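Local coordinates for protein alanyl-tRNA synthetase (Aquifex aeolicus, PDB 3G98) that attaches alanine to its tRNA, its C-Ala domain, the fragment here, bringing editing and aminoacylation together on one tRNA, at residues F41-K46 and D96-A101; L11-F16 and L104-L109; K63-E68 and G83-A88; F52-S57 and K67-E72. One frame throughout, in Å; residues are numbered along the deposited sequence.

Interaction 1: residues F41-K46 and D96-A101; sequences FIASRK and DKFPEA
Phe98, Phe41 and Arg45 carry this contact between strand 41-46 and the start of the C-terminal helix. Both phenylalanines have CG anti to the backbone N, and their rings reach toward each other tip to tip. Phe98 CE2 lies over one face of the Phe41 ring, displaced toward its rim, and comes within 3.6 Å of Phe41 CE2. The ring planes are 30° apart with centroids 5.1 Å apart; the rings are slid past one another and barely overlap. Two alanines fill in around them. Ala101 CB meets the edge of the Phe41 ring, 3.9 Å from Phe41 CZ. Ala43 CB rests 3.8 Å from Phe98 CE2. The result is a buried apolar patch.

At the other end the contact becomes polar. Arg45 runs out extended from CG to NE, and its NH1 gives a short hydrogen bond of 2.6 Å to Asp96 OD1, part of a salt bridge. The bond is nearly straight at 161°. It lies in the guanidinium plane but reaches OD1 from above the carboxylate plane; the two flat groups are turned 52° apart. Arg45 NE also bonds to Gly47 O, which helps hold the guanidinium in place. An alanine here would remove the salt bridge to Asp96 and would probably loosen the tie between the strand end and the turn before the helix.

Lys97 is the N-cap residue of helix 98-110. That helix packs over strand 38-46 of the mixed sheet, with Val15 of strand 9-17 touching Phe98 and Phe52 of strand 49-56 touching Phe41.

Interaction 2: residues L11-F16 and L104-L109; sequences LHYGVF and LLKEIL
Lys106 leaves helix 104-109 with CG anti to the carbonyl carbon (chi1 -70°), and from there its chain is fully extended toward strand 11-16. CB leaves the helix across the line to the strand, and the long chain makes the crossing. CG is the first atom to touch, 3.8 Å from Leu11 CD2. The chain continues past the leucine at about a right angle, and CE lies 4.1 Å from the same Leu11 CD2. CE also comes 4.0 Å from Tyr13 CE2, meeting the ring obliquely. At the tip, NZ is 3.5 Å from Tyr13 OH, which is a near approach and not a hydrogen bond. The main partner of the ammonium is Glu4 of the edge strand 2-6, with which it forms a salt bridge.

This is helix-on-sheet packing in an alpha and beta fold. The axes of strand and helix run almost antiparallel, at 169°, and their closest approach is 11.0 Å. Side chains have to bridge that gap.

Tyr13 has CG in the crowded position between the backbone N and the carbonyl carbon (chi1 70°), and its ring crosses the lysine at about a right angle. An alanine here would take the ring away from the outer Lys106 chain, which would probably be less well fixed in direction.

The buried side of the contact belongs to Leu11, whose CG is anti to the backbone N. Its CD1 branch meets the leucines of the helix, 3.7 Å from Leu105 CD2, with Leu11 and Leu105 crossing obliquely. The same Leu11 CD1 is a looser 4.3 Å from Leu109 CD1.

Interaction 3: residues K63-E68 and G83-A88; sequences KVNAKE and GRADLA
Asn65 has CG anti to the backbone N (chi1 -168°), and this turns OD1 back over the first turn of helix 66-76. There it accepts a weak bond from Lys67 N, so Asn65 is the N-cap of the helix. The partner segment is a tight beta hairpin. Ala85 and Asp86 sit at its corner with the backbone angles of a type I turn, and Arg84 and Leu87 are bonded to each other through both backbone pairs.

The corner is set against the helix start. Ala66 N donates to Ala85 O at 2.9 Å, almost straight at 168°. The donor stands above the carbonyl plane. Thus two amides at the helix start find acceptors: Ala66 N a good one in the hairpin, Lys67 N a weak one in Asn65 OD1. Asn65 OD1 also touches Ala85, 3.7 Å from Ala85 CB.

Small side chains allow this close fit. Ala66 CB points at the turn and lies 3.5 Å from Arg84 O. Ala88 CB also packs on Ala66 CB, at 3.9 Å. Gly83 has a backbone shape in which a side chain would run into Leu87 O. Asp86 turns away from the helix and forms a salt bridge with Arg32. Lys67, bent at its third torsion, lies along the hairpin, with its CE 3.3 Å from Gly83 O.

Interaction 4: residues F52-S57 and K67-E72; sequences FVIGVS and KEVIRE
Strand 52-56 and helix 67-72 run roughly antiparallel, at 151° between their directions, and their axes come as close as 8.6 Å. They belong to a beta-alpha unit in which the chain leaves the end of strand 49-56, passes through a short loop and returns as helix 66-76 across the sheet. All the side chains that meet are apolar and buried.

Ile70 does most of the work. Its CG1 is anti to the backbone N (chi1 -165°), and this sends CD1 toward the strand, between Phe52 and Ile54. CD1 meets the edge of the Phe52 ring, near the ring plane, at 3.5 Å from Phe52 CD2. Ile70 CD1 is also 3.6 Å from Ile54 CG1. The two isoleucines slide past each other in opposite directions.

Phe52 takes the crowded first torsion, with CG between the backbone N and the carbonyl carbon (chi1 50°). Its ring reaches alongside the helix, so that CE2 comes 3.9 Å from Ile70 O. Ile54 turns its own CD1 toward the preceding helix residue, where it packs loosely, 4.2 Å from Val69 CG1. These two side chains cross at about a right angle.

Neighbours close around the contact. Leu105 of helix 98-110 touches both Ile54 and Val69. Ala88 of the next strand touches Ile70, and Phe41 lies against Phe52 and Ile54. On the far side of the helix, turned away from the strand, Arg71 folds back so that its NH2 donates to Lys67 O at 2.8 Å.

How the interactions relate
All four contacts involve one mixed beta-sheet of the DHHA1 domain. Interactions 1 and 2 share helix 98-110 and use the neighbouring strands 38-46 and 9-17; their centres are about 9 Å apart. Interactions 3 and 4 share helix 66-76, with Lys67 and Glu68 in both, and their centres are only about 5 Å apart. Interactions 1 and 3 are farthest apart, about 18 Å between centres, without touching. Phe41 CD1 packs 3.3 Å from Ile54 CD1, joining interactions 1 and 4. Along the chain, the segments of interactions 4 and 3 lie between those of interaction 1, and all of these between those of interaction 2, so the last helix packs back on a strand near the start of the chain.

Interaction 1: residues F41-K46 and D96-A101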
loop_
_atom_site.group_PDB
_atom_site.type_symbol
_atom_site.label_atom_id
_atom_site.label_comp_id
_atom_site.label_asym_id
_atom_site.label_seq_id
_atom_site.Cartn_x
_atom_site.Cartn_y
_atom_site.Cartn_z
ATOM N N PHE A 41 2.701 0.034 2.190
ATOM C CA PHE A 41 2.270 -0.005 0.796
ATOM C C PHE A 41 3.247 -0.860 0.025
ATOM O O PHE A 41 4.342 -0.420 -0.318
ATOM C CB PHE A 41 2.180 1.420 0.228
ATOM C CG PHE A 41 1.856 1.494 -1.247
ATOM C CD1 PHE A 41 0.911 0.647 -1.828
ATOM C CD2 PHE A 41 2.479 2.443 -2.048
ATOM C CE1 PHE A 41 0.609 0.741 -3.191
ATOM C CE2 PHE A 41 2.174 2.548 -3.397
ATOM C CZ PHE A 41 1.242 1.686 -3.969
ATOM N N ILE A 42 2.873 -2.108 -0.221
ATOM C CA ILE A 42 3.784 -2.993 -0.932
ATOM C C ILE A 42 3.102 -3.557 -2.160
ATOM O O ILE A 42 1.873 -3.625 -2.238
ATOM C CB ILE A 42 4.354 -4.127 -0.048
ATOM C CG1 ILE A 42 3.230 -5.001 0.512
ATOM C CG2 ILE A 42 5.232 -3.545 1.064
ATOM C CD1 ILE A 42 3.726 -6.187 1.346
ATOM N N ALA A 43 3.915 -3.948 -3.123
ATOM C CA ALA A 43 3.393 -4.391 -4.397
ATOM C C ALA A 43 4.232 -5.549 -4.906
ATOM O O ALA A 43 5.372 -5.751 -4.464
ATOM C CB ALA A 43 3.409 -3.249 -5.386
ATOM N N SER A 44 3.656 -6.307 -5.836
ATOM C CA SER A 44 4.370 -7.399 -6.482
ATOM C C SER A 44 4.179 -7.287 -7.977
ATOM O O SER A 44 3.045 -7.248 -8.465
ATOM C CB SER A 44 3.840 -8.743 -6.014
ATOM O OG SER A 44 4.445 -9.804 -6.742
ATOM N N ARG A 45 5.295 -7.206 -8.693
ATOM C CA ARG A 45 5.269 -7.161 -10.144
ATOM C C ARG A 45 5.347 -8.584 -10.678
ATOM O O ARG A 45 6.269 -9.333 -10.339
ATOM C CB ARG A 45 6.450 -6.355 -10.684
ATOM C CG ARG A 45 6.344 -6.109 -12.173
ATOM C CD ARG A 45 7.605 -5.522 -12.781
ATOM N NE ARG A 45 7.419 -5.355 -14.223
ATOM C CZ ARG A 45 7.609 -4.219 -14.887
ATOM N NH1 ARG A 45 8.039 -3.136 -14.255
ATOM N NH2 ARG A 45 7.389 -4.178 -16.193
ATOM N N LYS A 46 4.375 -8.954 -11.504
ATOM C CA LYS A 46 4.449 -10.204 -12.256
ATOM C C LYS A 46 4.352 -9.875 -13.738
ATOM O O LYS A 46 3.253 -9.753 -14.288
ATOM C CB LYS A 46 3.333 -11.163 -11.836
ATOM C CG LYS A 46 3.538 -11.756 -10.441
ATOM C CD LYS A 46 2.267 -12.390 -9.885
ATOM C CE LYS A 46 2.137 -13.858 -10.266
ATOM N NZ LYS A 46 1.058 -14.527 -9.475
ATOM N N ASP A 96 5.224 -0.188 -13.883
ATOM C CA ASP A 96 6.254 0.852 -13.951
ATOM C C ASP A 96 5.849 2.132 -13.237
ATOM O O ASP A 96 6.659 3.048 -13.081
ATOM C CB ASP A 96 6.603 1.166 -15.402
ATOM C CG ASP A 96 7.386 0.058 -16.056
ATOM O OD1 ASP A 96 7.963 -0.780 -15.330
ATOM O OD2 ASP A 96 7.422 0.027 -17.302
ATOM N N LYS A 97 4.596 2.198 -12.805
ATOM C CA LYS A 97 4.087 3.404 -12.169
ATOM C C LYS A 97 4.099 3.349 -10.636
ATOM O O LYS A 97 3.526 4.209 -9.976
ATOM C CB LYS A 97 2.695 3.739 -12.702
ATOM C CG LYS A 97 2.719 4.243 -14.149
ATOM C CD LYS A 97 1.349 4.730 -14.612
ATOM C CE LYS A 97 0.946 6.052 -13.950
ATOM N NZ LYS A 97 -0.524 6.335 -14.107
ATOM N N PHE A 98 4.786 2.364 -10.070
ATOM C CA PHE A 98 4.871 2.263 -8.609
ATOM C C PHE A 98 5.500 3.490 -7.928
ATOM O O PHE A 98 4.965 3.985 -6.936
ATOM C CB PHE A 98 5.592 0.983 -8.180
ATOM C CG PHE A 98 5.687 0.811 -6.684
ATOM C CD1 PHE A 98 6.871 1.100 -6.011
ATOM C CD2 PHE A 98 4.599 0.357 -5.957
ATOM C CE1 PHE A 98 6.965 0.935 -4.634
ATOM C CE2 PHE A 98 4.683 0.192 -4.573
ATOM C CZ PHE A 98 5.872 0.481 -3.916
ATOM N N PRO A 99 6.642 3.978 -8.445
ATOM C CA PRO A 99 7.229 5.176 -7.833
ATOM C C PRO A 99 6.246 6.354 -7.779
ATOM O O PRO A 99 6.202 7.087 -6.787
ATOM C CB PRO A 99 8.418 5.490 -8.746
ATOM C CG PRO A 99 8.775 4.184 -9.366
ATOM C CD PRO A 99 7.467 3.468 -9.557
ATOM N N GLU A 100 5.462 6.530 -8.840
ATOM C CA GLU A 100 4.475 7.601 -8.896
ATOM C C GLU A 100 3.339 7.361 -7.885
ATOM O O GLU A 100 2.825 8.302 -7.263
ATOM C CB GLU A 100 3.928 7.737 -10.316
ATOM C CG GLU A 100 4.915 8.340 -11.329
ATOM C CD GLU A 100 6.100 7.436 -11.698
ATOM O OE1 GLU A 100 6.028 6.195 -11.533
ATOM O OE2 GLU A 100 7.122 7.981 -12.164
ATOM N N ALA A 101 2.954 6.101 -7.712
ATOM C CA ALA A 101 1.949 5.747 -6.702
ATOM C C ALA A 101 2.461 6.051 -5.291
ATOM O O ALA A 101 1.699 6.516 -4.430
ATOM C CB ALA A 101 1.556 4.268 -6.824
#

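Interaction 2: residues L11-F16 and L104-L109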
loop_
_atom_site.group_PDB
_atom_site.type_symbol
_atom_site.label_atom_id
_atom_site.label_comp_id
_atom_site.label_asym_id
_atom_site.label_seq_id
_atom_site.Cartn_x
_atom_site.Cartn_y
_atom_site.Cartn_z
ATOM N N LEU A 11 5.885 5.198 7.054
ATOM C CA LEU A 11 5.564 4.513 5.805
ATOM C C LEU A 11 6.605 3.458 5.452
ATOM O O LEU A 11 7.798 3.747 5.400
ATOM C CB LEU A 11 5.424 5.515 4.654
ATOM C CG LEU A 11 5.148 4.903 3.275
ATOM C CD1 LEU A 11 3.814 4.176 3.256
ATOM C CD2 LEU A 11 5.185 5.980 2.187
ATOM N N HIS A 12 6.138 2.229 5.238
ATOM C CA HIS A 12 6.977 1.138 4.747
ATOM C C HIS A 12 6.507 0.779 3.341
ATOM O O HIS A 12 5.323 0.480 3.118
ATOM C CB HIS A 12 6.869 -0.093 5.657
ATOM C CG HIS A 12 7.146 0.196 7.098
ATOM N ND1 HIS A 12 8.420 0.198 7.624
ATOM C CD2 HIS A 12 6.315 0.507 8.122
ATOM C CE1 HIS A 12 8.363 0.498 8.911
ATOM N NE2 HIS A 12 7.096 0.689 9.238
ATOM N N TYR A 13 7.416 0.807 2.379
ATOM C CA TYR A 13 6.999 0.567 1.009
ATOM C C TYR A 13 8.043 -0.109 0.159
ATOM O O TYR A 13 9.249 0.011 0.397
ATOM C CB TYR A 13 6.522 1.867 0.344
ATOM C CG TYR A 13 7.639 2.851 0.071
ATOM C CD1 TYR A 13 8.315 2.838 -1.143
ATOM C CD2 TYR A 13 8.027 3.782 1.033
ATOM C CE1 TYR A 13 9.352 3.732 -1.401
ATOM C CE2 TYR A 13 9.060 4.682 0.787
ATOM C CZ TYR A 13 9.715 4.650 -0.432
ATOM O OH TYR A 13 10.740 5.534 -0.685
ATOM N N GLY A 14 7.569 -0.816 -0.856
ATOM C CA GLY A 14 8.475 -1.466 -1.785
ATOM C C GLY A 14 7.725 -2.309 -2.781
ATOM O O GLY A 14 6.583 -2.705 -2.543
ATOM N N VAL A 15 8.358 -2.586 -3.912
ATOM C CA VAL A 15 7.746 -3.464 -4.897
ATOM C C VAL A 15 8.669 -4.652 -5.109
ATOM O O VAL A 15 9.888 -4.489 -5.221
ATOM C CB VAL A 15 7.475 -2.725 -6.240
ATOM C CG1 VAL A 15 8.709 -1.960 -6.688
ATOM C CG2 VAL A 15 7.025 -3.703 -7.303
ATOM N N PHE A 16 8.086 -5.847 -5.105
ATOM C CA PHE A 16 8.836 -7.085 -5.186
ATOM C C PHE A 16 8.547 -7.739 -6.528
ATOM O O PHE A 16 7.544 -7.444 -7.159
ATOM C CB PHE A 16 8.400 -8.036 -4.064
ATOM C CG PHE A 16 8.626 -7.492 -2.678
ATOM C CD1 PHE A 16 7.646 -6.746 -2.038
ATOM C CD2 PHE A 16 9.819 -7.728 -2.017
ATOM C CE1 PHE A 16 7.852 -6.248 -0.759
ATOM C CE2 PHE A 16 10.039 -7.230 -0.736
ATOM C CZ PHE A 16 9.053 -6.487 -0.106
ATOM N N LEU A 104 2.327 9.824 -4.652
ATOM C CA LEU A 104 0.939 10.173 -4.338
ATOM C C LEU A 104 0.556 9.797 -2.905
ATOM O O LEU A 104 -0.070 10.584 -2.205
ATOM C CB LEU A 104 -0.038 9.509 -5.325
ATOM C CG LEU A 104 -1.539 9.747 -5.065
ATOM C CD1 LEU A 104 -1.864 11.232 -5.031
ATOM C CD2 LEU A 104 -2.405 9.060 -6.105
ATOM N N LEU A 105 0.916 8.592 -2.476
ATOM C CA LEU A 105 0.602 8.150 -1.115
ATOM C C LEU A 105 1.253 9.055 -0.081
ATOM O O LEU A 105 0.633 9.406 0.932
ATOM C CB LEU A 105 1.028 6.685 -0.891
ATOM C CG LEU A 105 0.774 6.114 0.506
ATOM C CD1 LEU A 105 -0.683 6.260 0.911
ATOM C CD2 LEU A 105 1.228 4.650 0.582
ATOM N N LYS A 106 2.504 9.441 -0.312
ATOM C CA LYS A 106 3.157 10.340 0.628
ATOM C C LYS A 106 2.421 11.666 0.692
ATOM O O LYS A 106 2.275 12.251 1.764
ATOM C CB LYS A 106 4.623 10.567 0.258
ATOM C CG LYS A 106 5.496 9.343 0.473
ATOM C CD LYS A 106 6.918 9.628 0.031
ATOM C CE LYS A 106 7.776 8.379 0.066
ATOM N NZ LYS A 106 9.200 8.697 -0.289
ATOM N N GLU A 107 1.955 12.139 -0.457
ATOM C CA GLU A 107 1.206 13.395 -0.501
ATOM C C GLU A 107 -0.121 13.236 0.230
ATOM O O GLU A 107 -0.588 14.155 0.910
ATOM C CB GLU A 107 0.965 13.818 -1.948
ATOM C CG GLU A 107 0.211 15.133 -2.071
ATOM C CD GLU A 107 0.979 16.284 -1.459
ATOM O OE1 GLU A 107 1.923 16.777 -2.112
ATOM O OE2 GLU A 107 0.642 16.695 -0.326
ATOM N N ILE A 108 -0.726 12.062 0.090
ATOM C CA ILE A 108 -1.965 11.774 0.789
ATOM C C ILE A 108 -1.736 11.772 2.299
ATOM O O ILE A 108 -2.480 12.407 3.046
ATOM C CB ILE A 108 -2.585 10.442 0.336
ATOM C CG1 ILE A 108 -3.235 10.604 -1.043
ATOM C CG2 ILE A 108 -3.619 9.956 1.358
ATOM C CD1 ILE A 108 -3.653 9.284 -1.686
ATOM N N LEU A 109 -0.691 11.083 2.740
ATOM C CA LEU A 109 -0.385 10.992 4.166
ATOM C C LEU A 109 -0.032 12.332 4.800
ATOM O O LEU A 109 -0.285 12.547 5.986
ATOM C CB LEU A 109 0.757 10.005 4.402
ATOM C CG LEU A 109 0.425 8.544 4.093
ATOM C CD1 LEU A 109 1.637 7.667 4.446
ATOM C CD2 LEU A 109 -0.830 8.089 4.829
#

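Interaction 3: residues K63-E68 and G83-A88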
loop_
_atom_site.group_PDB
_atom_site.type_symbol
_atom_site.label_atom_id
_atom_site.label_comp_id
_atom_site.label_asym_id
_atom_site.label_seq_id
_atom_site.Cartn_x
_atom_site.Cartn_y
_atom_site.Cartn_z
ATOM N N LYS A 63 -7.743 7.664 10.486
ATOM C CA LYS A 63 -6.828 8.664 9.957
ATOM C C LYS A 63 -6.397 8.331 8.540
ATOM O O LYS A 63 -6.412 9.197 7.663
ATOM C CB LYS A 63 -5.604 8.803 10.861
ATOM C CG LYS A 63 -5.937 9.403 12.216
ATOM C CD LYS A 63 -4.745 9.395 13.154
ATOM C CE LYS A 63 -5.172 9.857 14.543
ATOM N NZ LYS A 63 -4.055 9.866 15.524
ATOM N N VAL A 64 -6.008 7.075 8.337
ATOM C CA VAL A 64 -5.599 6.574 7.027
ATOM C C VAL A 64 -6.476 5.386 6.673
ATOM O O VAL A 64 -6.262 4.270 7.152
ATOM C CB VAL A 64 -4.122 6.141 6.999
ATOM C CG1 VAL A 64 -3.737 5.660 5.592
ATOM C CG2 VAL A 64 -3.225 7.285 7.447
ATOM N N ASN A 65 -7.481 5.648 5.849
ATOM C CA ASN A 65 -8.467 4.648 5.482
ATOM C C ASN A 65 -8.000 3.874 4.251
ATOM O O ASN A 65 -7.947 4.421 3.143
ATOM C CB ASN A 65 -9.814 5.332 5.226
ATOM C CG ASN A 65 -10.956 4.348 5.131
ATOM O OD1 ASN A 65 -10.803 3.254 4.595
ATOM N ND2 ASN A 65 -12.113 4.731 5.658
ATOM N N ALA A 66 -7.657 2.602 4.443
ATOM C CA ALA A 66 -7.104 1.815 3.343
ATOM C C ALA A 66 -8.119 1.627 2.213
ATOM O O ALA A 66 -7.733 1.473 1.057
ATOM C CB ALA A 66 -6.575 0.469 3.836
ATOM N N LYS A 67 -9.406 1.645 2.559
ATOM C CA LYS A 67 -10.487 1.601 1.578
ATOM C C LYS A 67 -10.365 2.737 0.565
ATOM O O LYS A 67 -10.520 2.524 -0.641
ATOM C CB LYS A 67 -11.848 1.714 2.280
ATOM C CG LYS A 67 -12.558 0.406 2.575
ATOM C CD LYS A 67 -13.970 0.680 3.121
ATOM C CE LYS A 67 -14.938 -0.424 2.738
ATOM N NZ LYS A 67 -16.299 -0.183 3.280
ATOM N N GLU A 68 -10.118 3.950 1.060
ATOM C CA GLU A 68 -10.010 5.119 0.198
ATOM C C GLU A 68 -8.677 5.101 -0.537
ATOM O O GLU A 68 -8.615 5.244 -1.756
ATOM C CB GLU A 68 -10.085 6.406 1.021
ATOM C CG GLU A 68 -11.339 6.561 1.855
ATOM C CD GLU A 68 -11.371 7.883 2.589
ATOM O OE1 GLU A 68 -10.804 8.865 2.061
ATOM O OE2 GLU A 68 -11.965 7.941 3.686
ATOM N N GLY A 83 -11.410 -3.495 0.215
ATOM C CA GLY A 83 -11.104 -4.196 1.453
ATOM C C GLY A 83 -11.717 -3.471 2.633
ATOM O O GLY A 83 -12.846 -2.965 2.540
ATOM N N ARG A 84 -10.962 -3.422 3.732
ATOM C CA ARG A 84 -11.365 -2.738 4.970
ATOM C C ARG A 84 -10.510 -1.514 5.247
ATOM O O ARG A 84 -9.495 -1.300 4.605
ATOM C CB ARG A 84 -11.222 -3.670 6.172
ATOM C CG ARG A 84 -12.177 -4.816 6.206
ATOM C CD ARG A 84 -12.476 -5.161 7.647
ATOM N NE ARG A 84 -13.271 -4.106 8.280
ATOM C CZ ARG A 84 -13.396 -3.947 9.594
ATOM N NH1 ARG A 84 -12.770 -4.771 10.433
ATOM N NH2 ARG A 84 -14.149 -2.962 10.068
ATOM N N ALA A 85 -10.911 -0.722 6.239
ATOM C CA ALA A 85 -10.165 0.484 6.579
ATOM C C ALA A 85 -8.717 0.201 6.995
ATOM O O ALA A 85 -7.855 1.069 6.862
ATOM C CB ALA A 85 -10.897 1.285 7.669
ATOM N N ASP A 86 -8.448 -1.002 7.500
ATOM C CA ASP A 86 -7.102 -1.297 7.997
ATOM C C ASP A 86 -6.256 -2.119 7.030
ATOM O O ASP A 86 -5.033 -2.172 7.176
ATOM C CB ASP A 86 -7.147 -1.968 9.373
ATOM C CG ASP A 86 -7.772 -3.349 9.328
ATOM O OD1 ASP A 86 -8.911 -3.476 8.825
ATOM O OD2 ASP A 86 -7.122 -4.309 9.799
ATOM N N LEU A 87 -6.909 -2.736 6.045
ATOM C CA LEU A 87 -6.228 -3.591 5.070
ATOM C C LEU A 87 -7.032 -3.730 3.770
ATOM O O LEU A 87 -8.173 -4.220 3.757
ATOM C CB LEU A 87 -5.945 -4.970 5.670
ATOM C CG LEU A 87 -5.020 -5.922 4.902
ATOM C CD1 LEU A 87 -3.599 -5.366 4.819
ATOM C CD2 LEU A 87 -5.016 -7.313 5.532
ATOM N N ALA A 88 -6.417 -3.315 2.672
ATOM C CA ALA A 88 -7.077 -3.347 1.360
ATOM C C ALA A 88 -6.084 -3.779 0.277
ATOM O O ALA A 88 -4.877 -3.681 0.467
ATOM C CB ALA A 88 -7.660 -1.977 1.040
#

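Interaction 4: residues F52-S57 and K67-E72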
loop_
_atom_site.group_PDB
_atom_site.type_symbol
_atom_site.label_atom_id
_atom_site.label_comp_id
_atom_site.label_asym_id
_atom_site.label_seq_id
_atom_site.Cartn_x
_atom_site.Cartn_y
_atom_site.Cartn_z
ATOM N N PHE A 52 -1.133 -5.038 -5.470
ATOM C CA PHE A 52 -0.693 -4.141 -4.416
ATOM C C PHE A 52 -1.607 -4.176 -3.188
ATOM O O PHE A 52 -2.797 -4.486 -3.283
ATOM C CB PHE A 52 -0.546 -2.709 -4.954
ATOM C CG PHE A 52 -1.735 -2.227 -5.722
ATOM C CD1 PHE A 52 -1.866 -2.514 -7.081
ATOM C CD2 PHE A 52 -2.742 -1.511 -5.086
ATOM C CE1 PHE A 52 -2.962 -2.086 -7.798
ATOM C CE2 PHE A 52 -3.858 -1.082 -5.796
ATOM C CZ PHE A 52 -3.969 -1.371 -7.159
ATOM N N VAL A 53 -1.027 -3.850 -2.040
ATOM C CA VAL A 53 -1.732 -3.911 -0.770
ATOM C C VAL A 53 -1.409 -2.672 0.058
ATOM O O VAL A 53 -0.275 -2.184 0.055
ATOM C CB VAL A 53 -1.290 -5.141 0.046
ATOM C CG1 VAL A 53 -1.890 -5.101 1.464
ATOM C CG2 VAL A 53 -1.652 -6.454 -0.683
ATOM N N ILE A 54 -2.410 -2.181 0.767
ATOM C CA ILE A 54 -2.220 -1.143 1.775
ATOM C C ILE A 54 -2.697 -1.719 3.094
ATOM O O ILE A 54 -3.838 -2.177 3.203
ATOM C CB ILE A 54 -3.042 0.128 1.461
ATOM C CG1 ILE A 54 -2.615 0.749 0.130
ATOM C CG2 ILE A 54 -2.890 1.155 2.597
ATOM C CD1 ILE A 54 -1.455 1.687 0.243
ATOM N N GLY A 55 -1.807 -1.737 4.080
ATOM C CA GLY A 55 -2.176 -2.141 5.436
ATOM C C GLY A 55 -1.793 -1.031 6.387
ATOM O O GLY A 55 -0.732 -0.426 6.237
ATOM N N VAL A 56 -2.657 -0.737 7.354
ATOM C CA VAL A 56 -2.346 0.300 8.333
ATOM C C VAL A 56 -2.500 -0.249 9.750
ATOM O O VAL A 56 -3.237 -1.212 9.972
ATOM C CB VAL A 56 -3.205 1.599 8.143
ATOM C CG1 VAL A 56 -3.082 2.142 6.718
ATOM C CG2 VAL A 56 -4.653 1.357 8.487
ATOM N N SER A 57 -1.781 0.337 10.697
ATOM C CA SER A 57 -1.971 -0.019 12.097
ATOM C C SER A 57 -3.431 0.214 12.448
ATOM O O SER A 57 -4.000 1.247 12.090
ATOM C CB SER A 57 -1.090 0.847 12.986
ATOM O OG SER A 57 0.274 0.587 12.760
ATOM N N LYS A 67 -9.406 1.645 2.559
ATOM C CA LYS A 67 -10.487 1.601 1.578
ATOM C C LYS A 67 -10.365 2.737 0.565
ATOM O O LYS A 67 -10.520 2.524 -0.641
ATOM C CB LYS A 67 -11.848 1.714 2.280
ATOM C CG LYS A 67 -12.558 0.406 2.575
ATOM C CD LYS A 67 -13.970 0.680 3.121
ATOM C CE LYS A 67 -14.938 -0.424 2.738
ATOM N NZ LYS A 67 -16.299 -0.183 3.280
ATOM N N GLU A 68 -10.118 3.950 1.060
ATOM C CA GLU A 68 -10.010 5.119 0.198
ATOM C C GLU A 68 -8.677 5.101 -0.537
ATOM O O GLU A 68 -8.615 5.244 -1.756
ATOM C CB GLU A 68 -10.085 6.406 1.021
ATOM C CG GLU A 68 -11.339 6.561 1.855
ATOM C CD GLU A 68 -11.371 7.883 2.589
ATOM O OE1 GLU A 68 -10.804 8.865 2.061
ATOM O OE2 GLU A 68 -11.965 7.941 3.686
ATOM N N VAL A 69 -7.615 4.923 0.232
ATOM C CA VAL A 69 -6.255 5.041 -0.267
ATOM C C VAL A 69 -5.914 3.987 -1.324
ATOM O O VAL A 69 -5.159 4.260 -2.250
ATOM C CB VAL A 69 -5.257 4.965 0.899
ATOM C CG1 VAL A 69 -3.833 5.106 0.393
ATOM C CG2 VAL A 69 -5.564 6.053 1.910
ATOM N N ILE A 70 -6.465 2.789 -1.183
ATOM C CA ILE A 70 -6.160 1.726 -2.141
ATOM C C ILE A 70 -6.654 2.143 -3.525
ATOM O O ILE A 70 -6.006 1.892 -4.527
ATOM C CB ILE A 70 -6.757 0.368 -1.719
ATOM C CG1 ILE A 70 -6.135 -0.782 -2.524
ATOM C CG2 ILE A 70 -8.280 0.367 -1.845
ATOM C CD1 ILE A 70 -4.691 -1.085 -2.164
ATOM N N ARG A 71 -7.795 2.816 -3.571
ATOM C CA ARG A 71 -8.354 3.248 -4.843
ATOM C C ARG A 71 -7.561 4.386 -5.475
ATOM O O ARG A 71 -7.475 4.481 -6.707
ATOM C CB ARG A 71 -9.816 3.660 -4.665
ATOM C CG ARG A 71 -10.743 2.481 -4.390
ATOM C CD ARG A 71 -12.115 2.972 -3.978
ATOM N NE ARG A 71 -13.098 1.898 -4.035
ATOM C CZ ARG A 71 -13.360 1.066 -3.033
ATOM N NH1 ARG A 71 -14.279 0.117 -3.181
ATOM N NH2 ARG A 71 -12.706 1.187 -1.884
ATOM N N GLU A 72 -6.982 5.244 -4.637
ATOM C CA GLU A 72 -6.151 6.355 -5.123
ATOM C C GLU A 72 -4.832 5.880 -5.746
ATOM O O GLU A 72 -4.486 6.285 -6.860
ATOM C CB GLU A 72 -5.910 7.384 -4.014
ATOM C CG GLU A 72 -7.215 8.053 -3.555
ATOM C CD GLU A 72 -7.056 8.954 -2.343
ATOM O OE1 GLU A 72 -6.897 8.428 -1.220
ATOM O OE2 GLU A 72 -7.117 10.192 -2.512
#